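Local coordinates for dally-like, isoform A (Drosophila melanogaster, PDB 6XTZ), which probably serves as a cell-surface heparan sulfate proteoglycan of the glypican family, binding Wnt and Hedgehog proteins and shielding the palmitoleate lipid of Wnt, at residues 6-11 and 46-51. The protein carries 5 engineered substitutions. Numbering follows the deposited sequence.
Sequences FSPNCS and GTCCTY. With NAG (2-acetamido-2-deoxy-beta-D-glucopyranose), chain B.
Cys-10 and Cys-48 bring two irregular loops together, their CA atoms 5.4 Å apart, while Pro-8 CA, two residues before Cys-10, lies 6.6 Å from Thr-47 CA. The disulfide carries the contact: Cys-10 SG to Cys-48 SG is 2.0 Å, with a CB-SG-SG-CB torsion of -86°. With each SG anti to its own carbonyl carbon and each CB directed at the other segment, the sulfurs meet between the two backbones. Pro-8 packs beside the bridge, its CG 3.8 Å from Cys-48 SG, and its CD sits 3.8 Å from Gly-46 O; Pro-31 touches both Pro-8 and Cys-10. An alanine here keeps CB by the sulfur but would probably lose the CG and CD packing and, without the ring restricting phi, leave the backbone before the bridge freer to turn. Behind Cys-48, Thr-47 OG1 accepts from Cys-49 N at 3.2 Å, an ST turn, and Cys-49 is itself disulfide-bonded to Cys-239. Asn-9 turns away from 46-51, its ND2 joined to C1 of the N-linked sugar. With no hydrogen bond between 6-11 and 46-51 themselves, covalent sulfur chemistry and apolar packing tie this N-terminal part of the glypican core to the loop leading into helix 51-110.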
ATOM      1  N   PHE A   6      -4.500  52.340   2.016  1.00110.27           N
ATOM      2  CA  PHE A   6      -4.170  53.290   0.965  1.00101.81           C
ATOM      3  C   PHE A   6      -4.207  52.580  -0.382  1.00 92.14           C
ATOM      4  O   PHE A   6      -4.195  51.349  -0.459  1.00 90.50           O
ATOM      5  CB  PHE A   6      -2.802  53.945   1.207  1.00104.44           C
ATOM      6  CG  PHE A   6      -2.761  54.822   2.428  1.00109.96           C
ATOM      7  CD1 PHE A   6      -3.191  56.138   2.368  1.00110.41           C
ATOM      8  CD2 PHE A   6      -2.298  54.331   3.638  1.00112.32           C
ATOM      9  CE1 PHE A   6      -3.159  56.948   3.489  1.00110.98           C
ATOM     10  CE2 PHE A   6      -2.263  55.136   4.764  1.00113.67           C
ATOM     11  CZ  PHE A   6      -2.694  56.446   4.688  1.00112.05           C
ATOM     12  N   SER A   7      -4.256  53.379  -1.444  1.00 86.43           N
ATOM     13  CA  SER A   7      -4.466  52.836  -2.778  1.00 79.29           C
ATOM     14  C   SER A   7      -3.283  51.966  -3.202  1.00 72.82           C
ATOM     15  O   SER A   7      -2.128  52.327  -2.965  1.00 71.04           O
ATOM     16  CB  SER A   7      -4.673  53.960  -3.791  1.00 74.96           C
ATOM     17  OG  SER A   7      -5.909  54.614  -3.576  1.00 76.04           O
ATOM     18  N   PRO A   8      -3.543  50.823  -3.831  1.00 70.92           N
ATOM     19  CA  PRO A   8      -2.450  49.944  -4.256  1.00 69.18           C
ATOM     20  C   PRO A   8      -1.713  50.499  -5.466  1.00 68.43           C
ATOM     21  O   PRO A   8      -2.226  51.325  -6.225  1.00 71.10           O
ATOM     22  CB  PRO A   8      -3.164  48.635  -4.597  1.00 67.13           C
ATOM     23  CG  PRO A   8      -4.542  49.061  -4.992  1.00 68.09           C
ATOM     24  CD  PRO A   8      -4.867  50.253  -4.133  1.00 69.06           C
ATOM     25  N   ASN A   9      -0.486  50.013  -5.644  1.00 64.90           N
ATOM     26  CA  ASN A   9       0.376  50.417  -6.754  1.00 65.48           C
ATOM     27  C   ASN A   9       0.268  49.355  -7.842  1.00 65.16           C
ATOM     28  O   ASN A   9       0.950  48.327  -7.795  1.00 63.17           O
ATOM     29  CB  ASN A   9       1.816  50.597  -6.285  1.00 67.83           C
ATOM     30  CG  ASN A   9       2.703  51.211  -7.348  1.00 78.28           C
ATOM     31  OD1 ASN A   9       2.222  51.683  -8.378  1.00 76.86           O
ATOM     32  ND2 ASN A   9       4.006  51.212  -7.102  1.00 94.51           N
ATOM     33  N   CYS A  10      -0.593  49.609  -8.830  1.00 64.03           N
ATOM     34  CA  CYS A  10      -0.808  48.645  -9.900  1.00 61.29           C
ATOM     35  C   CYS A  10       0.361  48.585 -10.870  1.00 62.31           C
ATOM     36  O   CYS A  10       0.491  47.600 -11.606  1.00 64.59           O
ATOM     37  CB  CYS A  10      -2.095  48.978 -10.653  1.00 55.83           C
ATOM     38  SG  CYS A  10      -3.523  49.174  -9.569  1.00 56.49           S
ATOM     39  N   SER A  11       1.216  49.610 -10.887  1.00 61.80           N
ATOM     40  CA  SER A  11       2.352  49.609 -11.799  1.00 64.81           C
ATOM     41  C   SER A  11       3.425  48.620 -11.362  1.00 63.83           C
ATOM     42  O   SER A  11       4.199  48.139 -12.197  1.00 65.35           O
ATOM     43  CB  SER A  11       2.939  51.017 -11.905  1.00 71.37           C
ATOM     44  OG  SER A  11       4.058  51.036 -12.773  1.00 77.41           O
ATOM     45  N   GLY A  46      -9.586  50.644  -3.386  1.00 66.95           N
ATOM     46  CA  GLY A  46      -9.565  50.101  -4.729  1.00 61.63           C
ATOM     47  C   GLY A  46      -8.734  48.831  -4.815  1.00 55.95           C
ATOM     48  O   GLY A  46      -8.136  48.368  -3.843  1.00 54.15           O
ATOM     49  N   THR A  47      -8.712  48.275  -6.024  1.00 54.76           N
ATOM     50  CA  THR A  47      -7.977  47.054  -6.314  1.00 57.20           C
ATOM     51  C   THR A  47      -7.403  47.135  -7.721  1.00 57.02           C
ATOM     52  O   THR A  47      -7.942  47.830  -8.586  1.00 51.94           O
ATOM     53  CB  THR A  47      -8.868  45.811  -6.189  1.00 60.60           C
ATOM     54  OG1 THR A  47      -8.159  44.662  -6.669  1.00 64.15           O
ATOM     55  CG2 THR A  47     -10.146  45.988  -6.997  1.00 59.24           C
ATOM     56  N   CYS A  48      -6.304  46.417  -7.941  1.00 55.08           N
ATOM     57  CA  CYS A  48      -5.659  46.377  -9.247  1.00 54.00           C
ATOM     58  C   CYS A  48      -6.175  45.248 -10.127  1.00 55.25           C
ATOM     59  O   CYS A  48      -5.657  45.055 -11.230  1.00 60.72           O
ATOM     60  CB  CYS A  48      -4.140  46.243  -9.088  1.00 52.18           C
ATOM     61  SG  CYS A  48      -3.350  47.630  -8.256  1.00 59.88           S
ATOM     62  N   CYS A  49      -7.180  44.507  -9.672  1.00 48.50           N
ATOM     63  CA  CYS A  49      -7.714  43.369 -10.404  1.00 47.67           C
ATOM     64  C   CYS A  49      -9.174  43.609 -10.755  1.00 54.57           C
ATOM     65  O   CYS A  49      -9.922  44.210  -9.977  1.00 59.17           O
ATOM     66  CB  CYS A  49      -7.586  42.081  -9.586  1.00 50.80           C
ATOM     67  SG  CYS A  49      -5.889  41.525  -9.373  1.00 55.08           S
ATOM     68  N   THR A  50      -9.570  43.138 -11.930  1.00 54.95           N
ATOM     69  CA  THR A  50     -10.962  43.142 -12.347  1.00 52.82           C
ATOM     70  C   THR A  50     -11.581  41.776 -12.075  1.00 48.44           C
ATOM     71  O   THR A  50     -10.907  40.827 -11.669  1.00 52.62           O
ATOM     72  CB  THR A  50     -11.086  43.500 -13.828  1.00 53.55           C
ATOM     73  OG1 THR A  50     -10.500  42.461 -14.621  1.00 57.40           O
ATOM     74  CG2 THR A  50     -10.371  44.812 -14.121  1.00 58.65           C
ATOM     75  N   TYR A  51     -12.892  41.688 -12.307  1.00 49.68           N
ATOM     76  CA  TYR A  51     -13.592  40.422 -12.124  1.00 47.82           C
ATOM     77  C   TYR A  51     -13.103  39.371 -13.113  1.00 51.76           C
ATOM     78  O   TYR A  51     -13.023  38.183 -12.776  1.00 55.62           O
ATOM     79  CB  TYR A  51     -15.098  40.640 -12.269  1.00 51.86           C
ATOM     80  CG  TYR A  51     -15.949  39.443 -11.913  1.00 52.12           C
ATOM     81  CD1 TYR A  51     -16.433  39.273 -10.622  1.00 48.68           C
ATOM     82  CD2 TYR A  51     -16.292  38.497 -12.870  1.00 44.30           C
ATOM     83  CE1 TYR A  51     -17.223  38.188 -10.293  1.00 46.98           C
ATOM     84  CE2 TYR A  51     -17.081  37.411 -12.551  1.00 43.81           C
ATOM     85  CZ  TYR A  51     -17.544  37.261 -11.262  1.00 47.16           C
ATOM     86  OH  TYR A  51     -18.330  36.179 -10.944  1.00 45.28           O
TER
HETATM   87  C1  NAG B 701       4.938  51.776  -8.044  1.00 61.19           C
HETATM   88  C2  NAG B 701       6.031  52.569  -7.330  1.00 68.40           C
HETATM   89  C3  NAG B 701       6.990  53.179  -8.348  1.00 75.76           C
HETATM   90  C4  NAG B 701       7.532  52.102  -9.277  1.00 75.36           C
HETATM   91  C5  NAG B 701       6.384  51.322  -9.911  1.00 72.06           C
HETATM   92  C6  NAG B 701       6.852  50.158 -10.753  1.00 78.01           C
HETATM   93  C7  NAG B 701       5.691  53.679  -5.168  1.00 71.39           C
HETATM   94  C8  NAG B 701       5.019  54.809  -4.447  1.00 67.17           C
HETATM   95  N2  NAG B 701       5.459  53.602  -6.482  1.00 69.30           N
HETATM   96  O3  NAG B 701       8.062  53.820  -7.666  1.00 79.87           O
HETATM   97  O4  NAG B 701       8.322  52.696 -10.302  1.00 78.38           O
HETATM   98  O5  NAG B 701       5.537  50.779  -8.886  1.00 67.29           O
HETATM   99  O6  NAG B 701       8.059  49.604 -10.249  1.00 85.65           O
HETATM  100  O7  NAG B 701       6.412  52.874  -4.587  1.00 72.38           O